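Side-chain contacts in signal recognition 54 kDa protein (Pyrococcus furiosus, PDB 3DM5), which is the 54 kDa protein of the signal recognition particle, combining a helical bundle, a nucleotide-binding domain of the P-loop class and a signal-peptide-binding domain: residues L103-I108 with A118-Y123; S136-P141 with I168-E173; E173-F178 with D184-D189. All coordinates share one frame; numbering follows the deposited sequence.

Contact 1: residues L103-I108 with A118-Y123; sequences LLMVGI and AKLARY
Leu103, Met105 and Leu120 form a small, fully apolar contact between a central strand, 101-106, and helix 113-125, buried in the core of the P-loop domain. A single methyl carries the helix side of it. Leu120 CD2 lies 3.8 Å from Met105 CE and 4.1 Å from Leu103 CD1, with Met105 SD also within van der Waals range. Being two apart on the strand, Leu103 and Met105 present their side chains on the same face of the sheet, and both side chains end at this one branch. The leucines meet at about a right angle, end of one against end of the other. Met105 is folded instead: its chain bends at chi2 (-74°) and again at chi3 (-73°), which brings SD and CE alongside Leu120 CD2. The turn from strand to helix, starting at Gly107, fits a Walker A P-loop, and the Met105 side chain is about 9 Å from the bound GDP; next to Leu120, Lys119 touches the nucleotide. Around the contact, strand 101-106 runs between strands 185-189 and 215-221, Ala121 of the helix rests on Ile187, and on the other face of the sheet Leu104 packs against helix 198-211.

Contact 2: residues S136-P141 with I168-E173; sequences SDTWRP and IKLAKE. With GDP (guanosine-5'-diphosphate), chain J.
Ser136 and Ala171 bring a loop and a helix unusually close, CA to CA 5.1 Å, yet no hydrogen bond passes between the two segments. Small side chains make this possible. Ser136 CB sits 3.7 Å from Ala171 CB, and the hydroxyl, set between the backbone N and the carbonyl carbon by chi1 of 64°, passes beside the same methyl with OG 3.6 Å from Ala171 CB. That hydroxyl is buried but provided for, since it is hydrogen-bonded to Asp189 O. Leu170 does the rest: its CD1 branch lies against the loop backbone, 3.6 Å from Ser136 CA, and its other neighbour is the methyl of Thr138, at 3.7 Å from CD1 to CG2, the two side chains running past each other in opposite directions.

Beyond Ser136 the loop is the Asp-Thr-x-Arg motif of the SRP54 family. Asp137, the centre of an inverse gamma turn, accepts two weak bonds at OD1, from Trp139 N and from Arg140 N, consistent with the loop curling round the carboxylate. Arg140 reaches the nucleotide with its chain bent at chi3, and NH1 makes a weak bond of 3.1 Å to O2B of GDP; the bond is bent (137°), with the phosphorus PB in the guanidinium plane at its edge. NH2 of the same group is held by Gln146, which also binds GDP. Around the contact, Leu170 packs on Phe159 of strand 157-159, while Ala171 and Ile168 touch helix 198-211, so helix 167-180 meets this loop, strand 157-159 and helix 198-211.

Contact 3: residues E173-F178 with D184-D189; sequences EGVDYF and DIIIVD
Val175 of helix 167-180 packs on Ile186 and Val188 of strand 185-189, joining the helix to the second strand of a beta-alpha-beta crossover that leads from strand 157-159 over strand 131-135. The closest backbone approach, 7.2 Å between Val175 CA and Ile186 CA, is bridged by the side chains of these two residues.

Val175 divides its two methyls between the strand residues. CG1, anti to the backbone N (chi1 169°), is directed to Ile186 and stands 4.2 Å from CD1; CG2 goes to Val188 and meets its CG2 at 4.0 Å. The two valines cross at about a right angle, branch against branch. Ile186 approaches differently: with chi2 at 175° its chain is extended, and the terminal CD1 reaches the helix backbone itself, 3.9 Å from Val175 O. The strand residue thus meets Val175 twice with one methyl, at a side-chain branch and at the carbonyl oxygen.

The alternation of the strand sorts the rest. Ile186 and Val188 face this helix and also touch Val134 of the adjacent strand, whereas Ile185 and Ile187 face helix 113-125. Val175 and Val188 both rest on Ile102, which extends the apolar patch to strand 101-106.

With no hydrogen bond or ion pair between the two segments, the contact depends on burial and the fit of branched aliphatic groups. No directional bond joins the two segments; between them the fit rests on the methyls of Val175 against Ile186 and Val188, with the Val175 carbonyl oxygen adding a van der Waals contact to the isoleucine.

From the N terminus the three contacts follow in series, with none inside or across another. Contact 1 closes nine residues, the rest of what fits a P-loop and the start of helix 113-125. Contact 2 closes a longer excursion of 26 residues through helix 142-151 and strand 157-159. Contact 3 closes a short connection of five residues, the first two still helical. Contacts 2 and 3 sit on successive turns of helix 167-180 and share Glu173; the loop of contact 2 joins the strand of contact 3 through Ser136 N and Asp189 O. Strands 101-106 and 185-189 run side by side, Met105 N lying 2.7 Å from Val188 O, and contacts 1 and 3 pack helices on opposite faces of one sheet.

Contact 1: residues L103-I108 with A118-Y123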
loop_
_atom_site.group_PDB
_atom_site.type_symbol
_atom_site.label_atom_id
_atom_site.label_comp_id
_atom_site.label_asym_id
_atom_site.label_seq_id
_atom_site.Cartn_x
_atom_site.Cartn_y
_atom_site.Cartn_z
ATOM N N LEU A 103 -36.760 -7.243 22.344
ATOM C CA LEU A 103 -36.002 -6.814 21.169
ATOM C C LEU A 103 -35.962 -7.969 20.197
ATOM O O LEU A 103 -35.520 -9.080 20.542
ATOM C CB LEU A 103 -34.588 -6.376 21.562
ATOM C CG LEU A 103 -34.508 -5.322 22.675
ATOM C CD1 LEU A 103 -33.062 -4.994 23.008
ATOM C CD2 LEU A 103 -35.296 -4.075 22.309
ATOM N N LEU A 104 -36.445 -7.722 18.988
ATOM C CA LEU A 104 -36.528 -8.778 17.994
ATOM C C LEU A 104 -35.430 -8.568 16.959
ATOM O O LEU A 104 -35.372 -7.518 16.314
ATOM C CB LEU A 104 -37.929 -8.808 17.353
ATOM C CG LEU A 104 -38.145 -9.675 16.110
ATOM C CD1 LEU A 104 -38.096 -11.145 16.481
ATOM C CD2 LEU A 104 -39.474 -9.322 15.463
ATOM N N MET A 105 -34.547 -9.560 16.819
ATOM C CA MET A 105 -33.374 -9.432 15.943
ATOM C C MET A 105 -33.530 -10.208 14.642
ATOM O O MET A 105 -33.816 -11.399 14.652
ATOM C CB MET A 105 -32.119 -9.906 16.660
ATOM C CG MET A 105 -32.074 -9.461 18.103
ATOM S SD MET A 105 -31.716 -7.717 18.246
ATOM C CE MET A 105 -29.968 -7.736 17.812
ATOM N N VAL A 106 -33.329 -9.523 13.520
ATOM C CA VAL A 106 -33.463 -10.136 12.203
ATOM C C VAL A 106 -32.182 -9.892 11.407
ATOM O O VAL A 106 -31.431 -8.962 11.705
ATOM C CB VAL A 106 -34.749 -9.612 11.455
ATOM C CG1 VAL A 106 -35.967 -10.027 12.211
ATOM C CG2 VAL A 106 -34.745 -8.132 11.374
ATOM N N GLY A 107 -31.916 -10.743 10.420
ATOM C CA GLY A 107 -30.697 -10.644 9.631
ATOM C C GLY A 107 -30.393 -11.886 8.817
ATOM O O GLY A 107 -30.799 -12.992 9.160
ATOM N N ILE A 108 -29.648 -11.716 7.737
ATOM C CA ILE A 108 -29.346 -12.857 6.885
ATOM C C ILE A 108 -28.104 -13.592 7.373
ATOM O O ILE A 108 -27.377 -13.077 8.226
ATOM C CB ILE A 108 -29.218 -12.443 5.409
ATOM C CG1 ILE A 108 -27.815 -11.969 5.076
ATOM C CG2 ILE A 108 -30.177 -11.330 5.093
ATOM C CD1 ILE A 108 -27.841 -11.039 3.898
ATOM N N ALA A 118 -25.657 -11.933 21.312
ATOM C CA ALA A 118 -24.883 -12.119 22.552
ATOM C C ALA A 118 -24.279 -10.822 23.048
ATOM O O ALA A 118 -24.299 -10.540 24.248
ATOM C CB ALA A 118 -23.789 -13.161 22.362
ATOM N N LYS A 119 -23.734 -10.039 22.116
ATOM C CA LYS A 119 -23.129 -8.766 22.445
ATOM C C LYS A 119 -24.119 -7.832 23.115
ATOM O O LYS A 119 -23.802 -7.191 24.134
ATOM C CB LYS A 119 -22.552 -8.095 21.189
ATOM C CG LYS A 119 -21.348 -8.807 20.584
ATOM C CD LYS A 119 -20.933 -8.096 19.326
ATOM C CE LYS A 119 -19.741 -8.730 18.636
ATOM N NZ LYS A 119 -19.239 -7.771 17.598
ATOM N N LEU A 120 -25.309 -7.740 22.518
ATOM C CA LEU A 120 -26.395 -6.911 23.043
ATOM C C LEU A 120 -26.887 -7.421 24.416
ATOM O O LEU A 120 -27.081 -6.650 25.345
ATOM C CB LEU A 120 -27.528 -6.836 22.026
ATOM C CG LEU A 120 -28.528 -5.697 22.181
ATOM C CD1 LEU A 120 -27.831 -4.360 22.198
ATOM C CD2 LEU A 120 -29.515 -5.775 21.058
ATOM N N ALA A 121 -27.041 -8.725 24.566
ATOM C CA ALA A 121 -27.420 -9.274 25.865
ATOM C C ALA A 121 -26.394 -8.906 26.927
ATOM O O ALA A 121 -26.745 -8.420 28.011
ATOM C CB ALA A 121 -27.577 -10.771 25.782
ATOM N N ARG A 122 -25.123 -9.123 26.608
ATOM C CA ARG A 122 -24.039 -8.822 27.539
ATOM C C ARG A 122 -23.943 -7.322 27.842
ATOM O O ARG A 122 -23.683 -6.936 28.981
ATOM C CB ARG A 122 -22.697 -9.333 26.994
ATOM C CG ARG A 122 -21.467 -8.826 27.755
ATOM C CD ARG A 122 -21.445 -9.323 29.196
ATOM N NE ARG A 122 -20.246 -8.875 29.895
ATOM C CZ ARG A 122 -20.093 -8.895 31.214
ATOM N NH1 ARG A 122 -21.077 -9.331 31.984
ATOM N NH2 ARG A 122 -18.961 -8.468 31.765
ATOM N N TYR A 123 -24.129 -6.480 26.826
ATOM C CA TYR A 123 -24.133 -5.042 27.035
ATOM C C TYR A 123 -25.130 -4.681 28.129
ATOM O O TYR A 123 -24.814 -3.916 29.039
ATOM C CB TYR A 123 -24.471 -4.293 25.731
ATOM C CG TYR A 123 -24.806 -2.822 25.899
ATOM C CD1 TYR A 123 -23.835 -1.851 25.740
ATOM C CD2 TYR A 123 -26.098 -2.399 26.208
ATOM C CE1 TYR A 123 -24.137 -0.498 25.889
ATOM C CE2 TYR A 123 -26.403 -1.033 26.364
ATOM C CZ TYR A 123 -25.414 -0.099 26.201
ATOM O OH TYR A 123 -25.675 1.247 26.343
#

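Contact 2: residues S136-P141 with I168-E173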
loop_
_atom_site.group_PDB
_atom_site.type_symbol
_atom_site.label_atom_id
_atom_site.label_comp_id
_atom_site.label_asym_id
_atom_site.label_seq_id
_atom_site.Cartn_x
_atom_site.Cartn_y
_atom_site.Cartn_z
ATOM N N SER A 136 -34.916 -18.488 18.350
ATOM C CA SER A 136 -35.924 -19.081 17.487
ATOM C C SER A 136 -35.391 -19.280 16.073
ATOM O O SER A 136 -36.147 -19.276 15.107
ATOM C CB SER A 136 -37.214 -18.247 17.488
ATOM O OG SER A 136 -37.011 -16.954 16.951
ATOM N N ASP A 137 -34.074 -19.447 15.968
ATOM C CA ASP A 137 -33.388 -19.623 14.684
ATOM C C ASP A 137 -33.457 -21.077 14.256
ATOM O O ASP A 137 -32.582 -21.878 14.593
ATOM C CB ASP A 137 -31.921 -19.172 14.781
ATOM C CG ASP A 137 -31.237 -19.037 13.411
ATOM O OD1 ASP A 137 -31.832 -19.440 12.396
ATOM O OD2 ASP A 137 -30.094 -18.518 13.355
ATOM N N THR A 138 -34.511 -21.398 13.510
ATOM C CA THR A 138 -34.755 -22.751 13.029
ATOM C C THR A 138 -33.997 -23.000 11.726
ATOM O O THR A 138 -33.933 -24.128 11.250
ATOM C CB THR A 138 -36.273 -23.000 12.806
ATOM O OG1 THR A 138 -36.797 -22.018 11.905
ATOM C CG2 THR A 138 -37.031 -22.907 14.118
ATOM N N TRP A 139 -33.428 -21.931 11.168
ATOM C CA TRP A 139 -32.698 -21.955 9.890
ATOM C C TRP A 139 -31.253 -22.496 10.003
ATOM O O TRP A 139 -30.706 -23.045 9.048
ATOM C CB TRP A 139 -32.686 -20.546 9.288
ATOM C CG TRP A 139 -32.630 -20.498 7.793
ATOM C CD1 TRP A 139 -33.666 -20.705 6.920
ATOM C CD2 TRP A 139 -31.483 -20.185 6.990
ATOM N NE1 TRP A 139 -33.226 -20.554 5.623
ATOM C CE2 TRP A 139 -31.891 -20.239 5.639
ATOM C CE3 TRP A 139 -30.149 -19.868 7.284
ATOM C CZ2 TRP A 139 -31.008 -19.995 4.581
ATOM C CZ3 TRP A 139 -29.276 -19.624 6.233
ATOM C CH2 TRP A 139 -29.709 -19.691 4.895
ATOM N N ARG A 140 -30.639 -22.309 11.167
ATOM C CA ARG A 140 -29.364 -22.937 11.500
ATOM C C ARG A 140 -29.322 -23.159 13.008
ATOM O O ARG A 140 -28.706 -22.382 13.739
ATOM C CB ARG A 140 -28.169 -22.096 11.031
ATOM C CG ARG A 140 -28.385 -20.569 11.026
ATOM C CD ARG A 140 -27.044 -19.826 11.138
ATOM N NE ARG A 140 -26.190 -20.493 12.122
ATOM C CZ ARG A 140 -25.224 -19.908 12.826
ATOM N NH1 ARG A 140 -24.957 -18.615 12.674
ATOM N NH2 ARG A 140 -24.529 -20.627 13.695
ATOM N N PRO A 141 -30.003 -24.222 13.475
ATOM C CA PRO A 141 -30.189 -24.615 14.883
ATOM C C PRO A 141 -28.898 -24.770 15.711
ATOM O O PRO A 141 -28.990 -24.826 16.948
ATOM C CB PRO A 141 -30.924 -25.972 14.774
ATOM C CG PRO A 141 -30.704 -26.416 13.338
ATOM C CD PRO A 141 -30.734 -25.132 12.574
ATOM N N ILE A 168 -42.276 -19.251 14.519
ATOM C CA ILE A 168 -43.149 -18.416 15.347
ATOM C C ILE A 168 -43.552 -19.126 16.665
ATOM O O ILE A 168 -43.559 -18.523 17.739
ATOM C CB ILE A 168 -44.413 -18.013 14.574
ATOM C CG1 ILE A 168 -44.082 -17.811 13.099
ATOM C CG2 ILE A 168 -44.999 -16.759 15.144
ATOM C CD1 ILE A 168 -43.908 -16.363 12.700
ATOM N N LYS A 169 -43.884 -20.405 16.592
ATOM C CA LYS A 169 -44.155 -21.130 17.815
ATOM C C LYS A 169 -42.983 -20.953 18.764
ATOM O O LYS A 169 -43.165 -20.598 19.934
ATOM C CB LYS A 169 -44.378 -22.613 17.533
ATOM C CG LYS A 169 -45.826 -23.070 17.597
ATOM C CD LYS A 169 -45.885 -24.604 17.600
ATOM C CE LYS A 169 -44.732 -25.206 18.421
ATOM N NZ LYS A 169 -44.741 -26.702 18.478
ATOM N N LEU A 170 -41.780 -21.193 18.243
ATOM C CA LEU A 170 -40.556 -21.192 19.041
ATOM C C LEU A 170 -40.368 -19.853 19.731
ATOM O O LEU A 170 -40.102 -19.777 20.927
ATOM C CB LEU A 170 -39.353 -21.452 18.147
ATOM C CG LEU A 170 -38.442 -22.602 18.539
ATOM C CD1 LEU A 170 -37.150 -22.484 17.773
ATOM C CD2 LEU A 170 -38.213 -22.637 20.035
ATOM N N ALA A 171 -40.519 -18.792 18.956
ATOM C CA ALA A 171 -40.326 -17.449 19.474
ATOM C C ALA A 171 -41.327 -17.098 20.575
ATOM O O ALA A 171 -40.986 -16.401 21.531
ATOM C CB ALA A 171 -40.345 -16.403 18.321
ATOM N N LYS A 172 -42.558 -17.584 20.447
ATOM C CA LYS A 172 -43.570 -17.346 21.479
ATOM C C LYS A 172 -43.350 -18.196 22.737
ATOM O O LYS A 172 -43.406 -17.678 23.851
ATOM C CB LYS A 172 -44.986 -17.541 20.936
ATOM N N GLU A 173 -43.105 -19.492 22.573
ATOM C CA GLU A 173 -42.776 -20.315 23.739
ATOM C C GLU A 173 -41.604 -19.704 24.516
ATOM O O GLU A 173 -41.606 -19.672 25.750
ATOM C CB GLU A 173 -42.381 -21.734 23.335
ATOM C CG GLU A 173 -43.370 -22.490 22.501
ATOM C CD GLU A 173 -42.783 -23.791 21.970
ATOM O OE1 GLU A 173 -41.825 -24.321 22.593
ATOM O OE2 GLU A 173 -43.278 -24.274 20.925
HETATM P PB GDP J . -24.715 -15.354 11.614
HETATM O O1B GDP J . -24.503 -14.055 10.914
HETATM O O2B GDP J . -25.090 -16.394 10.586
HETATM O O3B GDP J . -25.796 -15.197 12.655
HETATM O O3A GDP J . -23.341 -15.936 12.227
HETATM P PA GDP J . -22.315 -15.200 13.219
HETATM O O1A GDP J . -21.341 -16.179 13.803
HETATM O O2A GDP J . -23.014 -14.449 14.317
HETATM O "O5'" GDP J . -21.511 -14.242 12.210
HETATM C "C5'" GDP J . -20.723 -14.885 11.215
HETATM C "C4'" GDP J . -19.258 -14.449 11.308
HETATM O "O4'" GDP J . -19.082 -13.016 11.409
HETATM C "C3'" GDP J . -18.578 -15.064 12.518
HETATM O "O3'" GDP J . -17.313 -15.534 12.042
HETATM C "C2'" GDP J . -18.426 -13.906 13.488
HETATM O "O2'" GDP J . -17.252 -13.994 14.262
HETATM C "C1'" GDP J . -18.264 -12.730 12.557
HETATM N N9 GDP J . -18.663 -11.439 13.140
HETATM C C8 GDP J . -19.854 -11.065 13.636
HETATM N N7 GDP J . -19.818 -9.764 14.036
HETATM C C5 GDP J . -18.583 -9.296 13.772
HETATM C C6 GDP J . -17.836 -8.020 13.928
HETATM O O6 GDP J . -18.365 -6.990 14.408
HETATM N N1 GDP J . -16.557 -7.999 13.532
HETATM C C2 GDP J . -15.943 -9.067 12.994
HETATM N N2 GDP J . -14.652 -8.956 12.616
HETATM N N3 GDP J . -16.555 -10.252 12.813
HETATM C C4 GDP J . -17.838 -10.413 13.181
#

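Contact 3: residues E173-F178 with D184-D189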
loop_
_atom_site.group_PDB
_atom_site.type_symbol
_atom_site.label_atom_id
_atom_site.label_comp_id
_atom_site.label_asym_id
_atom_site.label_seq_id
_atom_site.Cartn_x
_atom_site.Cartn_y
_atom_site.Cartn_z
ATOM N N GLU A 173 -43.105 -19.492 22.573
ATOM C CA GLU A 173 -42.776 -20.315 23.739
ATOM C C GLU A 173 -41.604 -19.704 24.516
ATOM O O GLU A 173 -41.606 -19.672 25.750
ATOM C CB GLU A 173 -42.381 -21.734 23.335
ATOM C CG GLU A 173 -43.370 -22.490 22.501
ATOM C CD GLU A 173 -42.783 -23.791 21.970
ATOM O OE1 GLU A 173 -41.825 -24.321 22.593
ATOM O OE2 GLU A 173 -43.278 -24.274 20.925
ATOM N N GLY A 174 -40.590 -19.243 23.783
ATOM C CA GLY A 174 -39.393 -18.716 24.400
ATOM C C GLY A 174 -39.710 -17.474 25.195
ATOM O O GLY A 174 -39.360 -17.358 26.369
ATOM N N VAL A 175 -40.394 -16.537 24.557
ATOM C CA VAL A 175 -40.681 -15.273 25.208
ATOM C C VAL A 175 -41.478 -15.514 26.497
ATOM O O VAL A 175 -41.196 -14.921 27.537
ATOM C CB VAL A 175 -41.427 -14.323 24.249
ATOM C CG1 VAL A 175 -41.969 -13.123 24.986
ATOM C CG2 VAL A 175 -40.502 -13.890 23.126
ATOM N N ASP A 176 -42.458 -16.405 26.430
ATOM C CA ASP A 176 -43.296 -16.687 27.595
ATOM C C ASP A 176 -42.489 -17.336 28.710
ATOM O O ASP A 176 -42.616 -16.966 29.881
ATOM C CB ASP A 176 -44.511 -17.535 27.194
ATOM C CG ASP A 176 -45.482 -16.762 26.300
ATOM O OD1 ASP A 176 -45.416 -15.507 26.314
ATOM O OD2 ASP A 176 -46.293 -17.392 25.580
ATOM N N TYR A 177 -41.634 -18.281 28.337
ATOM C CA TYR A 177 -40.740 -18.911 29.297
ATOM C C TYR A 177 -39.784 -17.924 29.966
ATOM O O TYR A 177 -39.815 -17.776 31.182
ATOM C CB TYR A 177 -39.964 -20.072 28.664
ATOM C CG TYR A 177 -39.196 -20.893 29.674
ATOM C CD1 TYR A 177 -39.736 -22.055 30.210
ATOM C CD2 TYR A 177 -37.929 -20.503 30.099
ATOM C CE1 TYR A 177 -39.032 -22.805 31.134
ATOM C CE2 TYR A 177 -37.224 -21.248 31.023
ATOM C CZ TYR A 177 -37.779 -22.394 31.537
ATOM O OH TYR A 177 -37.068 -23.130 32.459
ATOM N N PHE A 178 -38.932 -17.259 29.185
ATOM C CA PHE A 178 -37.985 -16.320 29.774
ATOM C C PHE A 178 -38.753 -15.211 30.528
ATOM O O PHE A 178 -38.268 -14.688 31.534
ATOM C CB PHE A 178 -36.983 -15.762 28.747
ATOM N N ASP A 184 -35.784 -8.512 32.821
ATOM C CA ASP A 184 -36.035 -7.145 32.394
ATOM C C ASP A 184 -36.009 -7.062 30.867
ATOM O O ASP A 184 -36.811 -6.365 30.255
ATOM C CB ASP A 184 -34.943 -6.224 32.938
ATOM C CG ASP A 184 -34.915 -6.163 34.455
ATOM O OD1 ASP A 184 -33.819 -6.363 35.042
ATOM O OD2 ASP A 184 -35.979 -5.891 35.054
ATOM N N ILE A 185 -35.062 -7.759 30.252
ATOM C CA ILE A 185 -34.865 -7.634 28.812
ATOM C C ILE A 185 -34.850 -9.000 28.147
ATOM O O ILE A 185 -34.171 -9.916 28.608
ATOM C CB ILE A 185 -33.577 -6.812 28.453
ATOM C CG1 ILE A 185 -33.693 -5.393 29.020
ATOM C CG2 ILE A 185 -33.364 -6.752 26.937
ATOM C CD1 ILE A 185 -32.536 -4.499 28.736
ATOM N N ILE A 186 -35.632 -9.136 27.082
ATOM C CA ILE A 186 -35.603 -10.346 26.282
ATOM C C ILE A 186 -35.151 -10.032 24.852
ATOM O O ILE A 186 -35.739 -9.168 24.185
ATOM C CB ILE A 186 -36.972 -11.028 26.214
ATOM C CG1 ILE A 186 -37.556 -11.199 27.612
ATOM C CG2 ILE A 186 -36.851 -12.375 25.529
ATOM C CD1 ILE A 186 -38.969 -11.764 27.610
ATOM N N ILE A 187 -34.107 -10.733 24.398
ATOM C CA ILE A 187 -33.616 -10.591 23.037
ATOM C C ILE A 187 -33.938 -11.844 22.256
ATOM O O ILE A 187 -33.566 -12.938 22.660
ATOM C CB ILE A 187 -32.110 -10.354 23.001
ATOM C CG1 ILE A 187 -31.806 -9.006 23.638
ATOM C CG2 ILE A 187 -31.631 -10.369 21.561
ATOM C CD1 ILE A 187 -30.581 -8.986 24.449
ATOM N N VAL A 188 -34.648 -11.665 21.146
ATOM C CA VAL A 188 -35.141 -12.771 20.338
ATOM C C VAL A 188 -34.396 -12.855 19.014
ATOM O O VAL A 188 -34.405 -11.915 18.213
ATOM C CB VAL A 188 -36.650 -12.638 20.032
ATOM C CG1 VAL A 188 -37.178 -13.956 19.505
ATOM C CG2 VAL A 188 -37.415 -12.179 21.277
ATOM N N ASP A 189 -33.752 -13.996 18.814
ATOM C CA ASP A 189 -32.882 -14.273 17.691
ATOM C C ASP A 189 -33.670 -15.110 16.696
ATOM O O ASP A 189 -33.862 -16.306 16.902
ATOM C CB ASP A 189 -31.652 -15.065 18.190
ATOM C CG ASP A 189 -30.732 -15.518 17.061
ATOM O OD1 ASP A 189 -30.521 -14.734 16.117
ATOM O OD2 ASP A 189 -30.218 -16.648 17.116
#